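Local atomic coordinates of 5'-Methylthioadenosine Nucleosidase (PDB entry 2H8G), a protein that belongs to the phosphorylase superfamily of phosphorylases and nucleosidases, folds as an alpha/beta protein around a mixed sheet, and holds adenine in a pocket. Residues S102-K107 with D211-P216; E38-V43 with V63-V68. One frame throughout, in Å; residues are numbered along the deposited sequence.

Both contacts set a helical segment against another part of one alpha/beta domain, and their centres lie about 19 Å apart. Contact 2 closes early in the chain, before contact 1 opens. The two touch directly: Leu-106 CD1 of contact 1 packs against Leu-64 CD1 of contact 2 at 4.0 Å. Strand 72-78 also joins them, because it carries side chains met by Ser-102 and Leu-106 as well as by Ala-39. Neither contact contains a residue of the adenine pocket. Contact 2 has a link to it, since Glu-38 is hydrogen-bonded to the pocket residue Thr-116. Contact 1 instead borders the second subunit, through Gln-104, Leu-212 and Leu-213.

Contact 1 of 2, residues S102-K107 with D211-P216; sequences SIQALK and DLLKIP
Ile-103 meets Leu-213 and Ile-215 with its branched aliphatic side chain, and no hydrogen bond crosses between the segments. The main touch is made by the gamma methyl, CG2: Ile-103 CG2 lies 3.5 Å from Leu-213 CD1, a tight carbon pair. With CG1 anti to the carbonyl carbon (chi1 -70°), this methyl is left anti to the backbone N and faces the other segment. The extended arm contributes too, its tip Ile-103 CD1 being 3.8 Å from Leu-213 CD1. The leucine methyl therefore sits against both branches of the isoleucine. Leu-213 runs on extended beyond CB (chi2 176°, CD1 anti to CA), which carries CD1 across to Ile-103.

Ile-215 comes in beside this pair. The two isoleucine side chains run alongside one another, pointing opposite ways, and Ile-215 CG1 stands 3.7 Å from Ile-103 CG2. Both isoleucines also rest on Ile-111 of strand 110-119. Leu-213 packs in addition on Leu-60 of the second subunit.

The backbone turn brings the two partners of Ile-103 to the same place. Lys-214 has positive phi, and its N bonds to Asp-211 O at 3.1 Å. The N of Ile-215 reaches back to the carbonyl one residue before Asp-211. This is a Schellman motif ending helix 203-212. The chain then enters strand 217-226, so the contact packs the C-terminal ends of two helices together over the sheet, as in alpha/beta folds.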
# COMPACT_ATOMS: atom_id res chain seq x y z
N SER A 102 -9.82 4.84 8.45
CA SER A 102 -11.28 4.97 8.49
C SER A 102 -11.91 3.89 9.37
O SER A 102 -12.86 4.17 10.11
CB SER A 102 -11.86 4.89 7.08
OG SER A 102 -11.38 5.96 6.29
N ILE A 103 -11.39 2.67 9.29
CA ILE A 103 -11.92 1.58 10.09
C ILE A 103 -11.68 1.84 11.58
O ILE A 103 -12.59 1.68 12.40
CB ILE A 103 -11.26 0.23 9.72
CG1 ILE A 103 -11.74 -0.21 8.34
CG2 ILE A 103 -11.61 -0.83 10.77
CD1 ILE A 103 -11.04 -1.46 7.82
N GLN A 104 -10.46 2.24 11.92
CA GLN A 104 -10.12 2.49 13.32
C GLN A 104 -10.83 3.70 13.93
O GLN A 104 -11.16 3.70 15.12
CB GLN A 104 -8.61 2.63 13.48
CG GLN A 104 -7.88 1.30 13.32
CD GLN A 104 -6.46 1.33 13.84
OE1 GLN A 104 -5.90 0.29 14.22
NE2 GLN A 104 -5.85 2.51 13.86
N ALA A 105 -11.08 4.72 13.12
CA ALA A 105 -11.74 5.92 13.62
C ALA A 105 -13.26 5.88 13.52
O ALA A 105 -13.96 6.29 14.45
CB ALA A 105 -11.21 7.14 12.89
N LEU A 106 -13.77 5.37 12.40
CA LEU A 106 -15.22 5.33 12.17
C LEU A 106 -15.94 4.04 12.56
O LEU A 106 -17.16 4.03 12.68
CB LEU A 106 -15.49 5.66 10.70
CG LEU A 106 -14.78 6.92 10.18
CD1 LEU A 106 -15.15 7.17 8.73
CD2 LEU A 106 -15.14 8.12 11.04
N LYS A 107 -15.18 2.96 12.75
CA LYS A 107 -15.74 1.67 13.14
C LYS A 107 -17.02 1.31 12.38
O LYS A 107 -18.08 1.09 12.97
CB LYS A 107 -16.00 1.67 14.65
CG LYS A 107 -14.80 2.16 15.45
CD LYS A 107 -15.08 2.21 16.94
CE LYS A 107 -13.99 2.99 17.67
NZ LYS A 107 -13.99 4.43 17.27
N ASP A 211 -9.75 -7.29 5.64
CA ASP A 211 -9.57 -8.62 6.20
C ASP A 211 -8.75 -8.56 7.49
O ASP A 211 -9.07 -9.24 8.46
CB ASP A 211 -8.89 -9.55 5.19
CG ASP A 211 -8.63 -10.93 5.75
OD1 ASP A 211 -7.46 -11.24 6.06
OD2 ASP A 211 -9.60 -11.71 5.89
N LEU A 212 -7.71 -7.73 7.50
CA LEU A 212 -6.88 -7.61 8.70
C LEU A 212 -7.68 -7.16 9.90
O LEU A 212 -7.46 -7.63 11.02
CB LEU A 212 -5.75 -6.59 8.49
CG LEU A 212 -4.56 -6.90 7.58
CD1 LEU A 212 -3.56 -5.77 7.69
CD2 LEU A 212 -3.91 -8.22 8.00
N LEU A 213 -8.62 -6.25 9.67
CA LEU A 213 -9.44 -5.72 10.75
C LEU A 213 -10.83 -6.35 10.84
O LEU A 213 -11.71 -5.84 11.55
CB LEU A 213 -9.54 -4.20 10.61
CG LEU A 213 -8.19 -3.49 10.78
CD1 LEU A 213 -8.35 -2.00 10.52
CD2 LEU A 213 -7.65 -3.75 12.18
N LYS A 214 -11.00 -7.45 10.12
CA LYS A 214 -12.25 -8.21 10.12
C LYS A 214 -13.51 -7.38 9.87
O LYS A 214 -14.50 -7.50 10.60
CB LYS A 214 -12.39 -8.97 11.44
CG LYS A 214 -11.36 -10.08 11.63
CD LYS A 214 -11.55 -11.19 10.60
CE LYS A 214 -10.74 -12.43 10.96
NZ LYS A 214 -10.95 -13.53 9.97
N ILE A 215 -13.47 -6.56 8.83
CA ILE A 215 -14.62 -5.73 8.47
C ILE A 215 -15.13 -6.20 7.11
O ILE A 215 -14.35 -6.31 6.16
CB ILE A 215 -14.25 -4.24 8.35
CG1 ILE A 215 -13.62 -3.75 9.66
CG2 ILE A 215 -15.49 -3.41 8.02
CD1 ILE A 215 -14.52 -3.89 10.87
N PRO A 216 -16.43 -6.51 6.99
CA PRO A 216 -16.97 -6.97 5.71
C PRO A 216 -16.75 -5.91 4.63
O PRO A 216 -16.90 -4.71 4.90
CB PRO A 216 -18.45 -7.16 6.00
CG PRO A 216 -18.47 -7.52 7.46
CD PRO A 216 -17.45 -6.57 8.05

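Contact 2 of 2, residues E38-V43 with V63-V68; sequences EALPLV and VLYHGV
Tyr-65 receives Val-43 over one face of its ring, and these two residues bury most of the surface in the contact. Val-43 CG2 is 3.7 Å from the centroid of the Tyr-65 ring, 15° off the ring normal. This is a CH-pi contact. The methyl is displaced from the ring centre toward CG, and its closest ring atom is Tyr-65 CG, 3.6 Å from Val-43 CG2. The second methyl also takes part: Val-43 CG1 is 3.7 Å from Tyr-65 CD2. Both branches of the valine thus meet the ring, and the two side chains lie roughly perpendicular. Val-43 holds CG1 anti to its backbone N (chi1 171°), which leaves CG2 beside that N and over the ring.

Leu-40 adds a smaller touch near the phenol end. Leu-40 CD2 is 4.1 Å from Tyr-65 OH. Leu-40 thus lies loosely near the hydroxyl end, and Val-43 sits over the ring near CG, the end attached to Tyr-65 CB.

The two segments belong to different layers. Strand 63-69 pairs in antiparallel fashion with strands 49-50 and 72-78. Helix 36-45 lies against this part of the sheet, where Ala-39 rests on Val-76 and Cys-78. Val-43 also touches Leu-48, and Tyr-65 touches Glu-50.

No hydrogen bond or salt bridge runs between the segments. They are therefore probably held mainly by dispersion, with a weak CH-pi contribution. With no polar bond across it, the contact depends on close fit of the methyls to the ring, and it is buried, consistent with an apolar join between helix and strand.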
# COMPACT_ATOMS: atom_id res chain seq x y z
N GLU A 38 -15.30 10.59 -8.44
CA GLU A 38 -16.13 9.40 -8.32
C GLU A 38 -17.04 9.56 -7.10
O GLU A 38 -18.15 9.02 -7.06
CB GLU A 38 -15.26 8.14 -8.13
CG GLU A 38 -14.27 7.85 -9.26
CD GLU A 38 -13.31 6.70 -8.93
OE1 GLU A 38 -12.76 6.68 -7.81
OE2 GLU A 38 -13.09 5.83 -9.80
N ALA A 39 -16.57 10.32 -6.12
CA ALA A 39 -17.31 10.53 -4.88
C ALA A 39 -18.32 11.68 -4.91
O ALA A 39 -19.41 11.56 -4.35
CB ALA A 39 -16.34 10.75 -3.73
N LEU A 40 -17.96 12.78 -5.56
CA LEU A 40 -18.85 13.94 -5.62
C LEU A 40 -20.29 13.61 -6.01
O LEU A 40 -21.23 14.05 -5.35
CB LEU A 40 -18.29 15.00 -6.57
CG LEU A 40 -17.05 15.75 -6.07
CD1 LEU A 40 -16.56 16.72 -7.14
CD2 LEU A 40 -17.40 16.50 -4.78
N PRO A 41 -20.49 12.82 -7.08
CA PRO A 41 -21.85 12.48 -7.49
C PRO A 41 -22.65 11.87 -6.34
O PRO A 41 -23.83 12.20 -6.15
CB PRO A 41 -21.63 11.49 -8.63
CG PRO A 41 -20.34 11.96 -9.23
CD PRO A 41 -19.50 12.23 -8.01
N LEU A 42 -22.01 10.99 -5.58
CA LEU A 42 -22.65 10.33 -4.45
C LEU A 42 -22.84 11.28 -3.27
O LEU A 42 -23.86 11.24 -2.59
CB LEU A 42 -21.82 9.11 -4.01
CG LEU A 42 -22.45 8.17 -2.98
CD1 LEU A 42 -23.73 7.57 -3.54
CD2 LEU A 42 -21.46 7.07 -2.63
N VAL A 43 -21.85 12.14 -3.04
CA VAL A 43 -21.92 13.10 -1.95
C VAL A 43 -23.11 14.03 -2.15
O VAL A 43 -23.90 14.26 -1.23
CB VAL A 43 -20.63 13.95 -1.87
CG1 VAL A 43 -20.80 15.09 -0.88
CG2 VAL A 43 -19.45 13.07 -1.47
N VAL A 63 -9.98 13.35 2.55
CA VAL A 63 -11.26 14.03 2.62
C VAL A 63 -12.34 13.10 3.15
O VAL A 63 -12.50 11.98 2.66
CB VAL A 63 -11.69 14.54 1.23
CG1 VAL A 63 -12.93 15.41 1.36
CG2 VAL A 63 -10.56 15.32 0.58
N LEU A 64 -13.07 13.56 4.15
CA LEU A 64 -14.14 12.77 4.75
C LEU A 64 -15.47 13.49 4.66
O LEU A 64 -15.62 14.60 5.16
CB LEU A 64 -13.81 12.47 6.21
CG LEU A 64 -14.92 11.82 7.05
CD1 LEU A 64 -15.33 10.48 6.43
CD2 LEU A 64 -14.44 11.62 8.48
N TYR A 65 -16.44 12.86 4.00
CA TYR A 65 -17.77 13.45 3.88
C TYR A 65 -18.69 12.63 4.78
O TYR A 65 -18.66 11.40 4.73
CB TYR A 65 -18.29 13.38 2.44
CG TYR A 65 -17.41 14.01 1.39
CD1 TYR A 65 -16.36 13.29 0.81
CD2 TYR A 65 -17.62 15.32 0.97
CE1 TYR A 65 -15.56 13.86 -0.17
CE2 TYR A 65 -16.82 15.90 -0.02
CZ TYR A 65 -15.79 15.16 -0.58
OH TYR A 65 -15.00 15.72 -1.56
N HIS A 66 -19.49 13.31 5.59
CA HIS A 66 -20.39 12.61 6.49
C HIS A 66 -21.83 13.06 6.28
O HIS A 66 -22.08 14.17 5.80
CB HIS A 66 -19.98 12.82 7.95
CG HIS A 66 -20.23 14.20 8.46
ND1 HIS A 66 -19.72 15.33 7.84
CD2 HIS A 66 -20.92 14.64 9.54
CE1 HIS A 66 -20.09 16.40 8.52
NE2 HIS A 66 -20.81 16.01 9.55
N GLY A 67 -22.77 12.19 6.64
CA GLY A 67 -24.17 12.52 6.48
C GLY A 67 -25.04 11.40 7.01
O GLY A 67 -24.54 10.37 7.46
N VAL A 68 -26.35 11.60 6.96
CA VAL A 68 -27.28 10.59 7.45
C VAL A 68 -28.42 10.36 6.46
O VAL A 68 -29.00 11.30 5.92
CB VAL A 68 -27.89 11.01 8.80
CG1 VAL A 68 -28.79 9.90 9.32
CG2 VAL A 68 -26.79 11.31 9.80